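PDB 3QD7: probable DNA endonuclease SmrA from Escherichia coli, which has DNA endonuclease activity and binds DNA, the chain here being the part that carries its small MutS-related (Smr) domain. Local coordinates for residues Pro23-Arg28 with Val110-Thr115; Lys38-Tyr44 with Tyr127-Arg131. Residues are numbered along the deposited sequence.

Interaction 1. Residues Pro23-Arg28 with Val110-Thr115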
loop_
_atom_site.group_PDB
_atom_site.type_symbol
_atom_site.label_atom_id
_atom_site.label_comp_id
_atom_site.label_asym_id
_atom_site.label_seq_id
_atom_site.Cartn_x
_atom_site.Cartn_y
_atom_site.Cartn_z
ATOM N N PRO A 23 -7.883 -10.352 -4.095
ATOM C CA PRO A 23 -7.048 -9.217 -4.472
ATOM C C PRO A 23 -7.109 -8.166 -3.386
ATOM O O PRO A 23 -7.919 -8.276 -2.460
ATOM C CB PRO A 23 -7.735 -8.680 -5.722
ATOM C CG PRO A 23 -9.178 -8.990 -5.501
ATOM C CD PRO A 23 -9.176 -10.334 -4.815
ATOM N N LEU A 24 -6.226 -7.183 -3.495
ATOM C CA LEU A 24 -6.237 -6.011 -2.643
ATOM C C LEU A 24 -7.153 -5.022 -3.327
ATOM O O LEU A 24 -6.903 -4.659 -4.461
ATOM C CB LEU A 24 -4.810 -5.433 -2.491
ATOM C CG LEU A 24 -4.172 -5.525 -1.113
ATOM C CD1 LEU A 24 -4.329 -6.906 -0.467
ATOM C CD2 LEU A 24 -2.730 -5.071 -1.136
ATOM N N GLU A 25 -8.229 -4.632 -2.655
ATOM C CA GLU A 25 -9.098 -3.570 -3.122
ATOM C C GLU A 25 -9.731 -2.829 -1.944
ATOM O O GLU A 25 -10.180 -3.446 -0.953
ATOM C CB GLU A 25 -10.171 -4.115 -4.042
ATOM C CG GLU A 25 -9.704 -4.446 -5.458
ATOM C CD GLU A 25 -10.815 -5.051 -6.290
ATOM O OE1 GLU A 25 -11.896 -5.304 -5.699
ATOM O OE2 GLU A 25 -10.621 -5.275 -7.515
ATOM N N PHE A 26 -9.740 -1.506 -2.035
ATOM C CA PHE A 26 -10.259 -0.666 -0.964
ATOM C C PHE A 26 -10.645 0.644 -1.594
ATOM O O PHE A 26 -9.891 1.184 -2.406
ATOM C CB PHE A 26 -9.199 -0.439 0.147
ATOM C CG PHE A 26 -9.593 0.591 1.170
ATOM C CD1 PHE A 26 -10.520 0.295 2.160
ATOM C CD2 PHE A 26 -9.025 1.845 1.155
ATOM C CE1 PHE A 26 -10.912 1.268 3.115
ATOM C CE2 PHE A 26 -9.380 2.809 2.090
ATOM C CZ PHE A 26 -10.345 2.514 3.079
ATOM N N ARG A 27 -11.810 1.159 -1.207
ATOM C CA ARG A 27 -12.263 2.452 -1.664
ATOM C C ARG A 27 -13.055 3.116 -0.536
ATOM O O ARG A 27 -13.975 2.511 0.019
ATOM C CB ARG A 27 -13.112 2.284 -2.930
ATOM C CG ARG A 27 -13.659 3.577 -3.523
ATOM C CD ARG A 27 -14.646 3.282 -4.675
ATOM N NE ARG A 27 -15.737 2.398 -4.248
ATOM C CZ ARG A 27 -16.253 1.419 -4.989
ATOM N NH1 ARG A 27 -15.778 1.183 -6.202
ATOM N NH2 ARG A 27 -17.242 0.669 -4.507
ATOM N N ARG A 28 -12.676 4.349 -0.184
ATOM C CA ARG A 28 -13.434 5.107 0.807
ATOM C C ARG A 28 -14.741 5.592 0.203
ATOM O O ARG A 28 -14.823 5.808 -1.004
ATOM C CB ARG A 28 -12.641 6.305 1.326
ATOM C CG ARG A 28 -11.502 5.873 2.229
ATOM C CD ARG A 28 -11.215 6.866 3.326
ATOM N NE ARG A 28 -9.804 6.777 3.659
ATOM C CZ ARG A 28 -9.310 6.027 4.633
ATOM N NH1 ARG A 28 -10.118 5.304 5.410
ATOM N NH2 ARG A 28 -8.007 6.008 4.829
ATOM N N VAL A 110 -5.266 8.372 2.358
ATOM C CA VAL A 110 -5.397 7.271 1.418
ATOM C C VAL A 110 -6.874 7.176 0.989
ATOM O O VAL A 110 -7.760 6.955 1.815
ATOM C CB VAL A 110 -4.889 5.934 2.043
ATOM C CG1 VAL A 110 -5.438 4.690 1.302
ATOM C CG2 VAL A 110 -3.383 5.908 2.071
ATOM N N GLN A 111 -7.123 7.357 -0.301
ATOM C CA GLN A 111 -8.501 7.319 -0.844
ATOM C C GLN A 111 -8.924 5.914 -1.271
ATOM O O GLN A 111 -10.082 5.537 -1.134
ATOM C CB GLN A 111 -8.648 8.260 -2.045
ATOM C CG GLN A 111 -8.292 9.725 -1.787
ATOM C CD GLN A 111 -7.958 10.478 -3.069
ATOM O OE1 GLN A 111 -8.519 11.550 -3.348
ATOM N NE2 GLN A 111 -7.058 9.922 -3.857
ATOM N N ALA A 112 -7.983 5.163 -1.842
ATOM C CA ALA A 112 -8.272 3.871 -2.409
ATOM C C ALA A 112 -6.972 3.125 -2.665
ATOM O O ALA A 112 -5.909 3.728 -2.740
ATOM C CB ALA A 112 -9.052 4.048 -3.751
ATOM N N TYR A 113 -7.069 1.814 -2.832
ATOM C CA TYR A 113 -5.997 1.028 -3.397
ATOM C C TYR A 113 -6.580 -0.170 -4.144
ATOM O O TYR A 113 -7.772 -0.508 -3.983
ATOM C CB TYR A 113 -4.937 0.606 -2.352
ATOM C CG TYR A 113 -5.436 -0.210 -1.166
ATOM C CD1 TYR A 113 -5.754 -1.537 -1.298
ATOM C CD2 TYR A 113 -5.537 0.363 0.105
ATOM C CE1 TYR A 113 -6.198 -2.276 -0.227
ATOM C CE2 TYR A 113 -5.975 -0.393 1.203
ATOM C CZ TYR A 113 -6.303 -1.701 1.020
ATOM O OH TYR A 113 -6.735 -2.453 2.073
ATOM N N CYS A 114 -5.739 -0.793 -4.971
ATOM C CA CYS A 114 -6.112 -2.025 -5.684
ATOM C C CYS A 114 -4.868 -2.740 -6.215
ATOM O O CYS A 114 -3.802 -2.148 -6.319
ATOM C CB CYS A 114 -7.076 -1.731 -6.824
ATOM S SG CYS A 114 -6.272 -0.879 -8.196
ATOM N N THR A 115 -5.022 -4.014 -6.558
ATOM C CA THR A 115 -3.905 -4.810 -7.070
ATOM C C THR A 115 -3.385 -4.133 -8.360
ATOM O O THR A 115 -4.168 -3.595 -9.126
ATOM C CB THR A 115 -4.346 -6.296 -7.242
ATOM O OG1 THR A 115 -4.759 -6.820 -5.973
ATOM C CG2 THR A 115 -3.219 -7.148 -7.717
#

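Interaction 2. Residues Lys38-Tyr44 with Tyr127-Arg131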
loop_
_atom_site.group_PDB
_atom_site.type_symbol
_atom_site.label_atom_id
_atom_site.label_comp_id
_atom_site.label_asym_id
_atom_site.label_seq_id
_atom_site.Cartn_x
_atom_site.Cartn_y
_atom_site.Cartn_z
ATOM N N LYS A 38 -7.539 7.372 -11.504
ATOM C CA LYS A 38 -6.232 7.740 -10.967
ATOM C C LYS A 38 -5.398 6.505 -10.653
ATOM O O LYS A 38 -4.174 6.527 -10.789
ATOM C CB LYS A 38 -6.426 8.599 -9.705
ATOM C CG LYS A 38 -5.262 9.480 -9.339
ATOM C CD LYS A 38 -5.659 10.485 -8.271
ATOM C CE LYS A 38 -5.633 9.868 -6.897
ATOM N NZ LYS A 38 -5.410 10.865 -5.812
ATOM N N LEU A 39 -6.061 5.424 -10.241
ATOM C CA LEU A 39 -5.382 4.180 -9.900
ATOM C C LEU A 39 -4.886 3.467 -11.134
ATOM O O LEU A 39 -3.769 2.939 -11.136
ATOM C CB LEU A 39 -6.301 3.231 -9.127
ATOM C CG LEU A 39 -6.688 3.516 -7.673
ATOM C CD1 LEU A 39 -7.653 2.460 -7.129
ATOM C CD2 LEU A 39 -5.459 3.579 -6.816
ATOM N N ARG A 40 -5.725 3.451 -12.174
ATOM C CA ARG A 40 -5.491 2.681 -13.398
ATOM C C ARG A 40 -4.495 3.381 -14.321
ATOM O O ARG A 40 -3.473 2.802 -14.709
ATOM C CB ARG A 40 -6.824 2.491 -14.147
ATOM C CG ARG A 40 -6.990 1.128 -14.803
ATOM C CD ARG A 40 -7.959 1.178 -15.993
ATOM N NE ARG A 40 -7.810 -0.026 -16.819
ATOM C CZ ARG A 40 -7.024 -0.125 -17.892
ATOM N NH1 ARG A 40 -6.303 0.917 -18.313
ATOM N NH2 ARG A 40 -6.965 -1.276 -18.556
ATOM N N SER A 41 -4.817 4.636 -14.638
ATOM C CA SER A 41 -4.133 5.461 -15.632
ATOM C C SER A 41 -3.169 6.465 -14.974
ATOM O O SER A 41 -2.751 7.451 -15.592
ATOM C CB SER A 41 -5.209 6.176 -16.483
ATOM O OG SER A 41 -4.727 7.366 -17.104
ATOM N N GLY A 42 -2.816 6.207 -13.714
ATOM C CA GLY A 42 -1.819 7.003 -13.016
ATOM C C GLY A 42 -0.401 6.769 -13.535
ATOM O O GLY A 42 -0.117 5.785 -14.224
ATOM N N LYS A 43 0.484 7.698 -13.210
ATOM C CA LYS A 43 1.874 7.624 -13.586
ATOM C C LYS A 43 2.622 7.067 -12.380
ATOM O O LYS A 43 2.479 7.595 -11.278
ATOM C CB LYS A 43 2.361 9.041 -13.902
ATOM C CG LYS A 43 3.442 9.132 -14.954
ATOM C CD LYS A 43 4.050 10.529 -14.976
ATOM C CE LYS A 43 5.472 10.483 -15.542
ATOM N NZ LYS A 43 6.346 11.498 -14.861
ATOM N N TYR A 44 3.399 5.998 -12.562
ATOM C CA TYR A 44 4.171 5.450 -11.437
ATOM C C TYR A 44 5.678 5.413 -11.658
ATOM O O TYR A 44 6.242 4.341 -11.842
ATOM C CB TYR A 44 3.673 4.067 -11.034
ATOM C CG TYR A 44 2.246 4.070 -10.561
ATOM C CD1 TYR A 44 1.936 4.160 -9.197
ATOM C CD2 TYR A 44 1.197 3.988 -11.481
ATOM C CE1 TYR A 44 0.618 4.143 -8.760
ATOM C CE2 TYR A 44 -0.116 3.983 -11.062
ATOM C CZ TYR A 44 -0.390 4.066 -9.711
ATOM O OH TYR A 44 -1.693 4.060 -9.340
ATOM N N TYR A 127 -1.399 -0.395 -6.285
ATOM C CA TYR A 127 -1.553 1.023 -6.575
ATOM C C TYR A 127 -2.258 1.617 -5.402
ATOM O O TYR A 127 -3.189 1.003 -4.880
ATOM C CB TYR A 127 -2.508 1.219 -7.760
ATOM C CG TYR A 127 -1.981 0.737 -9.071
ATOM C CD1 TYR A 127 -0.621 0.791 -9.341
ATOM C CD2 TYR A 127 -2.838 0.250 -10.064
ATOM C CE1 TYR A 127 -0.111 0.378 -10.536
ATOM C CE2 TYR A 127 -2.330 -0.174 -11.279
ATOM C CZ TYR A 127 -0.958 -0.099 -11.498
ATOM O OH TYR A 127 -0.402 -0.497 -12.673
ATOM N N VAL A 128 -1.883 2.832 -5.031
ATOM C CA VAL A 128 -2.533 3.516 -3.939
ATOM C C VAL A 128 -2.893 4.939 -4.404
ATOM O O VAL A 128 -2.044 5.655 -4.956
ATOM C CB VAL A 128 -1.603 3.568 -2.670
ATOM C CG1 VAL A 128 -2.314 4.203 -1.467
ATOM C CG2 VAL A 128 -1.036 2.195 -2.329
ATOM N N ALA A 129 -4.148 5.343 -4.181
ATOM C CA ALA A 129 -4.564 6.717 -4.472
ATOM C C ALA A 129 -4.409 7.578 -3.220
ATOM O O ALA A 129 -4.890 7.217 -2.148
ATOM C CB ALA A 129 -6.000 6.772 -5.003
ATOM N N LEU A 130 -3.743 8.713 -3.386
ATOM C CA LEU A 130 -3.457 9.620 -2.285
ATOM C C LEU A 130 -4.174 10.955 -2.522
ATOM O O LEU A 130 -4.147 11.485 -3.635
ATOM C CB LEU A 130 -1.938 9.845 -2.184
ATOM C CG LEU A 130 -1.021 9.039 -1.250
ATOM C CD1 LEU A 130 -1.469 7.672 -0.875
ATOM C CD2 LEU A 130 0.352 8.955 -1.804
ATOM N N ARG A 131 -4.820 11.481 -1.488
ATOM C CA ARG A 131 -5.465 12.818 -1.525
ATOM C C ARG A 131 -4.380 13.897 -1.672
ATOM O O ARG A 131 -3.355 13.849 -0.994
ATOM C CB ARG A 131 -6.261 13.027 -0.241
ATOM C CG ARG A 131 -7.111 14.269 -0.159
ATOM C CD ARG A 131 -7.212 14.678 1.322
ATOM N NE ARG A 131 -8.373 14.079 1.959
ATOM C CZ ARG A 131 -8.484 13.754 3.245
ATOM N NH1 ARG A 131 -7.484 13.923 4.107
ATOM N NH2 ARG A 131 -9.622 13.222 3.664
#

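Interaction 1. Residues Pro23-Arg28 with Val110-Thr115
An antiparallel edge-strand pairing closes one side of the central sheet of an alpha/beta/alpha fold: the short strand 25-27, outermost within the chain, runs along strand 110-115, the axes of these segments 4.6 Å apart and 162° between their directions. Phe-26 and Tyr-113 form the hydrogen-bonded pair, with Phe-26 N to Tyr-113 O and Tyr-113 N to Phe-26 O both 2.9 Å. Glu-25 with Cys-114 and Arg-27 with Ala-112 are the flanking non-hydrogen-bonded pairs, their CA atoms 4.2 and 4.3 Å apart. Hydrogen bonds continue beyond the three bridged pairs at both ends of strand 25-27. Arg-28 N reaches Gln-111 O at 3.0 Å, and the Arg-28 side chain extends across to strand 110-115, where NE hydrogen-bonds to Val-110 O (2.8 Å). At the other end Leu-24 N donates to the hydroxyl OG1 of Thr-115 (2.9 Å), while Thr-115 N to Leu-24 O, also 2.9 Å, is weak because its angle is poor. Phe-26 and Tyr-113 share one face of the sheet. Phe-26 CB lies over the Tyr-113 ring, 3.4 Å from its centroid, in a CH-pi contact; the two rings are slid apart and barely overlap. Leu-24 CG packs 3.9 Å from Tyr-113 CE1. Helix 92-105 packs on this aromatic face, where Tyr-113 touches Leu-104 and Thr-105, and Arg-28 NH2 hydrogen-bonds to Thr-105 O. On the face of Ala-112 and Cys-114 sits Leu-39 of helix 37-40, and the other edge of strand 110-115 is hydrogen-bonded through its backbone to strand 125-130.

Interaction 2. Residues Lys38-Tyr44 with Tyr127-Arg131
The short helix 37-40, from Lys-38 on, and the loop after it lie over the face of the sheet that carries Tyr-127 and Ala-129 of strand 125-130, with CA atoms no nearer than the 6.0 Å between Leu-39 and Tyr-127. Ser-41 is the first residue to leave helical angles, and the chain then turns so that Tyr-44 comes back to the strand. Its ring forms an offset stack with Tyr-127, centroids 4.5 Å apart and planes at 18°, and its OH donates to Leu-39 O (3.0 Å), tying loop to helix end. Leu-39 CD2 packs on Tyr-127 CB (3.9 Å) and Ala-129 CB (3.7 Å). Further along, the Lys-38 chain passes Ala-129, CE to CB 3.6 Å, and its NZ hydrogen-bonds to Leu-130 O at 2.6 Å; Arg-77 O is a second acceptor. Tyr-127 OH hydrogen-bonds to His-120 ND1, and the His-120 ring meets Tyr-44 edge-to-face. This is helix-on-sheet packing within an alpha/beta/alpha fold, the short helix 37-40 lying against a strand of the Smr domain.

Strands 110-115 and 125-130 are sheet neighbours, so the two interactions meet directly: Ala-112 O lies 2.8 Å from Ala-129 N, and Gln-111 N 2.9 Å from Ala-129 O, both probable hydrogen bonds. Interaction 1 extends the sheet sideways by backbone pairing and is only partly buried: Glu-25 and Arg-27 are exposed, whereas Tyr-113 and Leu-24 are buried on the opposite side. Interaction 2 is largely buried and packs a helix and loop onto the sheet through side chains, an aromatic stack and a lysine-to-carbonyl hydrogen bond. Leu-39 bridges the two. Both contacts bring residues from before the helix 57-73 onto strands near the chain's C-terminal end.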